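Local coordinates for protein putative peptidase M23 (Pseudomonas aeruginosa PAO1, PDB 2HSI) that binds a zinc ion and is probably a metalloendopeptidase of the M23 family, although its function has not been established, at residues A[29-34]-A[273-278]. Sequence-based numbering, arbitrary orientation.
Sequences RLLNKP and PAIFIG
L31 and I275 meet through single methyl groups, CD2 of L31 lying 4.0 Å from CG2 of I275. The same L31 CD2 approaches the F276 ring obliquely, 3.8 Å from its CD1, and the leucine lies roughly perpendicular to the phenylalanine side chain. CG2 of I275 stands anti to the backbone N and projects between L31, the carbonyl O of L30 and CG of K33, the last 4.0 Å away. K33 and I275 run antiparallel alongside each other, the lysine lending only the aliphatic start of its chain. Bent at chi2 (-61°), K33 turns back to its own segment, where NZ donates to R29 O at 3.1 Å, nearly in line with the carbonyl (165°). At the border, L30 CD1 rests 4.0 Å from CA of G278, whose positive phi and bonds back into the last turn, that to I275 O weak, make a Schellman motif.

The polar link is a single water, which donates to both L30 O (2.6 Å) and I275 O (2.8 Å), tying the two backbones together. V41 packs on L31, V39 on I275 and F276, and F222 meets the F276 ring. The contact joins helix 26-31, packed on strand 39-43 of the N-terminal β-sheet, to the helix after strand 269-271: a largely apolar, water-bridged interface between the N-terminal β-domain and the M23 peptidase domain, away from the zinc site.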
ATOM      1  N   ARG A  29      11.140  -6.815  12.689  1.00 41.11           N
ATOM      2  CA  ARG A  29      10.348  -7.893  13.280  1.00 42.53           C
ATOM      3  C   ARG A  29       8.879  -7.842  12.844  1.00 38.40           C
ATOM      4  O   ARG A  29       8.239  -8.878  12.662  1.00 41.22           O
ATOM      5  CB  ARG A  29      10.465  -7.863  14.811  1.00 44.66           C
ATOM      6  CG  ARG A  29      10.052  -9.157  15.514  1.00 57.65           C
ATOM      7  CD  ARG A  29      10.945 -10.340  15.132  1.00 66.52           C
ATOM      8  NE  ARG A  29      10.426 -11.603  15.653  1.00 72.37           N
ATOM      9  CZ  ARG A  29      10.964 -12.800  15.426  1.00 76.54           C
ATOM     10  NH1 ARG A  29      12.054 -12.925  14.676  1.00 76.19           N
ATOM     11  NH2 ARG A  29      10.406 -13.881  15.953  1.00 77.97           N
ATOM     12  N   LEU A  30       8.360  -6.632  12.657  1.00 33.42           N
ATOM     13  CA  LEU A  30       6.974  -6.441  12.238  1.00 33.92           C
ATOM     14  C   LEU A  30       6.751  -6.679  10.737  1.00 33.39           C
ATOM     15  O   LEU A  30       5.822  -7.378  10.337  1.00 27.43           O
ATOM     16  CB  LEU A  30       6.508  -5.030  12.609  1.00 38.84           C
ATOM     17  CG  LEU A  30       5.029  -4.693  12.407  1.00 33.44           C
ATOM     18  CD1 LEU A  30       4.207  -5.096  13.620  1.00 43.04           C
ATOM     19  CD2 LEU A  30       4.885  -3.215  12.136  1.00 38.59           C
ATOM     20  N   LEU A  31       7.614  -6.100   9.911  1.00 22.91           N
ATOM     21  CA  LEU A  31       7.355  -6.032   8.478  1.00 24.68           C
ATOM     22  C   LEU A  31       7.976  -7.138   7.644  1.00 23.04           C
ATOM     23  O   LEU A  31       7.513  -7.380   6.542  1.00 21.65           O
ATOM     24  CB  LEU A  31       7.753  -4.658   7.913  1.00 23.79           C
ATOM     25  CG  LEU A  31       6.934  -3.473   8.445  1.00 25.27           C
ATOM     26  CD1 LEU A  31       7.300  -2.201   7.705  1.00 26.28           C
ATOM     27  CD2 LEU A  31       5.410  -3.733   8.388  1.00 24.12           C
ATOM     28  N   ASN A  32       9.015  -7.802   8.148  1.00 24.92           N
ATOM     29  CA  ASN A  32       9.640  -8.880   7.377  1.00 22.60           C
ATOM     30  C   ASN A  32       8.796 -10.156   7.386  1.00 22.08           C
ATOM     31  O   ASN A  32       8.996 -11.045   8.218  1.00 23.80           O
ATOM     32  CB  ASN A  32      11.071  -9.167   7.850  1.00 26.00           C
ATOM     33  CG  ASN A  32      11.872  -9.962   6.838  1.00 26.11           C
ATOM     34  OD1 ASN A  32      11.844  -9.677   5.638  1.00 21.42           O
ATOM     35  ND2 ASN A  32      12.601 -10.965   7.321  1.00 25.62           N
ATOM     36  N   LYS A  33       7.839 -10.212   6.466  1.00 23.36           N
ATOM     37  CA  LYS A  33       7.003 -11.396   6.247  1.00 25.19           C
ATOM     38  C   LYS A  33       7.115 -11.773   4.768  1.00 19.57           C
ATOM     39  O   LYS A  33       6.179 -11.518   3.981  1.00 20.66           O
ATOM     40  CB  LYS A  33       5.537 -11.116   6.611  1.00 26.36           C
ATOM     41  CG  LYS A  33       5.287 -10.488   7.984  1.00 23.29           C
ATOM     42  CD  LYS A  33       5.766 -11.365   9.144  1.00 31.16           C
ATOM     43  CE  LYS A  33       5.360 -10.743  10.477  1.00 39.48           C
ATOM     44  NZ  LYS A  33       6.302 -11.070  11.577  1.00 42.49           N
ATOM     45  N   PRO A  34       8.278 -12.336   4.359  1.00 22.47           N
ATOM     46  CA  PRO A  34       8.468 -12.539   2.923  1.00 19.02           C
ATOM     47  C   PRO A  34       7.781 -13.795   2.381  1.00 26.24           C
ATOM     48  O   PRO A  34       8.379 -14.870   2.323  1.00 22.17           O
ATOM     49  CB  PRO A  34       9.998 -12.596   2.765  1.00 20.52           C
ATOM     50  CG  PRO A  34      10.522 -12.998   4.109  1.00 27.05           C
ATOM     51  CD  PRO A  34       9.443 -12.799   5.139  1.00 26.02           C
ATOM     52  N   PRO A 273      -2.626  -5.895   4.196  1.00 21.42           N
ATOM     53  CA  PRO A 273      -2.639  -4.778   5.134  1.00 22.01           C
ATOM     54  C   PRO A 273      -2.511  -5.205   6.598  1.00 24.98           C
ATOM     55  O   PRO A 273      -2.073  -4.399   7.413  1.00 23.77           O
ATOM     56  CB  PRO A 273      -4.006  -4.131   4.875  1.00 21.61           C
ATOM     57  CG  PRO A 273      -4.324  -4.523   3.470  1.00 20.00           C
ATOM     58  CD  PRO A 273      -3.886  -5.951   3.435  1.00 18.00           C
ATOM     59  N   ALA A 274      -2.856  -6.461   6.908  1.00 23.67           N
ATOM     60  CA  ALA A 274      -2.742  -7.003   8.271  1.00 23.84           C
ATOM     61  C   ALA A 274      -1.295  -7.013   8.800  1.00 21.02           C
ATOM     62  O   ALA A 274      -1.080  -6.869   9.993  1.00 24.30           O
ATOM     63  CB  ALA A 274      -3.362  -8.397   8.368  1.00 23.54           C
ATOM     64  N   ILE A 275      -0.323  -7.163   7.899  1.00 19.47           N
ATOM     65  CA  ILE A 275       1.111  -7.100   8.245  1.00 26.97           C
ATOM     66  C   ILE A 275       1.448  -5.772   8.942  1.00 25.10           C
ATOM     67  O   ILE A 275       2.111  -5.745   9.986  1.00 21.91           O
ATOM     68  CB  ILE A 275       1.989  -7.303   6.972  1.00 23.21           C
ATOM     69  CG1 ILE A 275       1.799  -8.718   6.409  1.00 25.04           C
ATOM     70  CG2 ILE A 275       3.495  -7.004   7.237  1.00 21.14           C
ATOM     71  CD1 ILE A 275       2.409  -8.923   5.046  1.00 26.00           C
ATOM     72  N   PHE A 276       0.924  -4.682   8.385  1.00 23.90           N
ATOM     73  CA  PHE A 276       1.216  -3.328   8.842  1.00 21.28           C
ATOM     74  C   PHE A 276       0.525  -2.932  10.146  1.00 25.99           C
ATOM     75  O   PHE A 276       0.965  -2.007  10.825  1.00 25.81           O
ATOM     76  CB  PHE A 276       0.866  -2.330   7.731  1.00 24.11           C
ATOM     77  CG  PHE A 276       1.648  -2.547   6.472  1.00 21.65           C
ATOM     78  CD1 PHE A 276       2.866  -1.903   6.281  1.00 18.19           C
ATOM     79  CD2 PHE A 276       1.187  -3.423   5.494  1.00 20.25           C
ATOM     80  CE1 PHE A 276       3.606  -2.112   5.131  1.00 24.64           C
ATOM     81  CE2 PHE A 276       1.925  -3.643   4.349  1.00 23.37           C
ATOM     82  CZ  PHE A 276       3.135  -2.982   4.165  1.00 18.22           C
ATOM     83  N   ILE A 277      -0.563  -3.614  10.483  1.00 27.06           N
ATOM     84  CA  ILE A 277      -1.278  -3.328  11.732  1.00 32.56           C
ATOM     85  C   ILE A 277      -0.909  -4.330  12.838  1.00 34.24           C
ATOM     86  O   ILE A 277      -1.373  -4.215  13.972  1.00 38.65           O
ATOM     87  CB  ILE A 277      -2.831  -3.221  11.518  1.00 32.29           C
ATOM     88  CG1 ILE A 277      -3.425  -4.551  11.035  1.00 33.25           C
ATOM     89  CG2 ILE A 277      -3.169  -2.062  10.547  1.00 25.85           C
ATOM     90  CD1 ILE A 277      -4.947  -4.542  10.870  1.00 34.47           C
ATOM     91  N   GLY A 278      -0.060  -5.298  12.491  1.00 35.80           N
ATOM     92  CA  GLY A 278       0.396  -6.334  13.420  1.00 41.96           C
ATOM     93  C   GLY A 278      -0.499  -7.562  13.527  1.00 44.22           C
ATOM     94  O   GLY A 278      -0.534  -8.209  14.575  1.00 45.50           O
TER
HETATM   95  O   HOH W   1       3.389  -7.985  10.950  1.00 33.09           O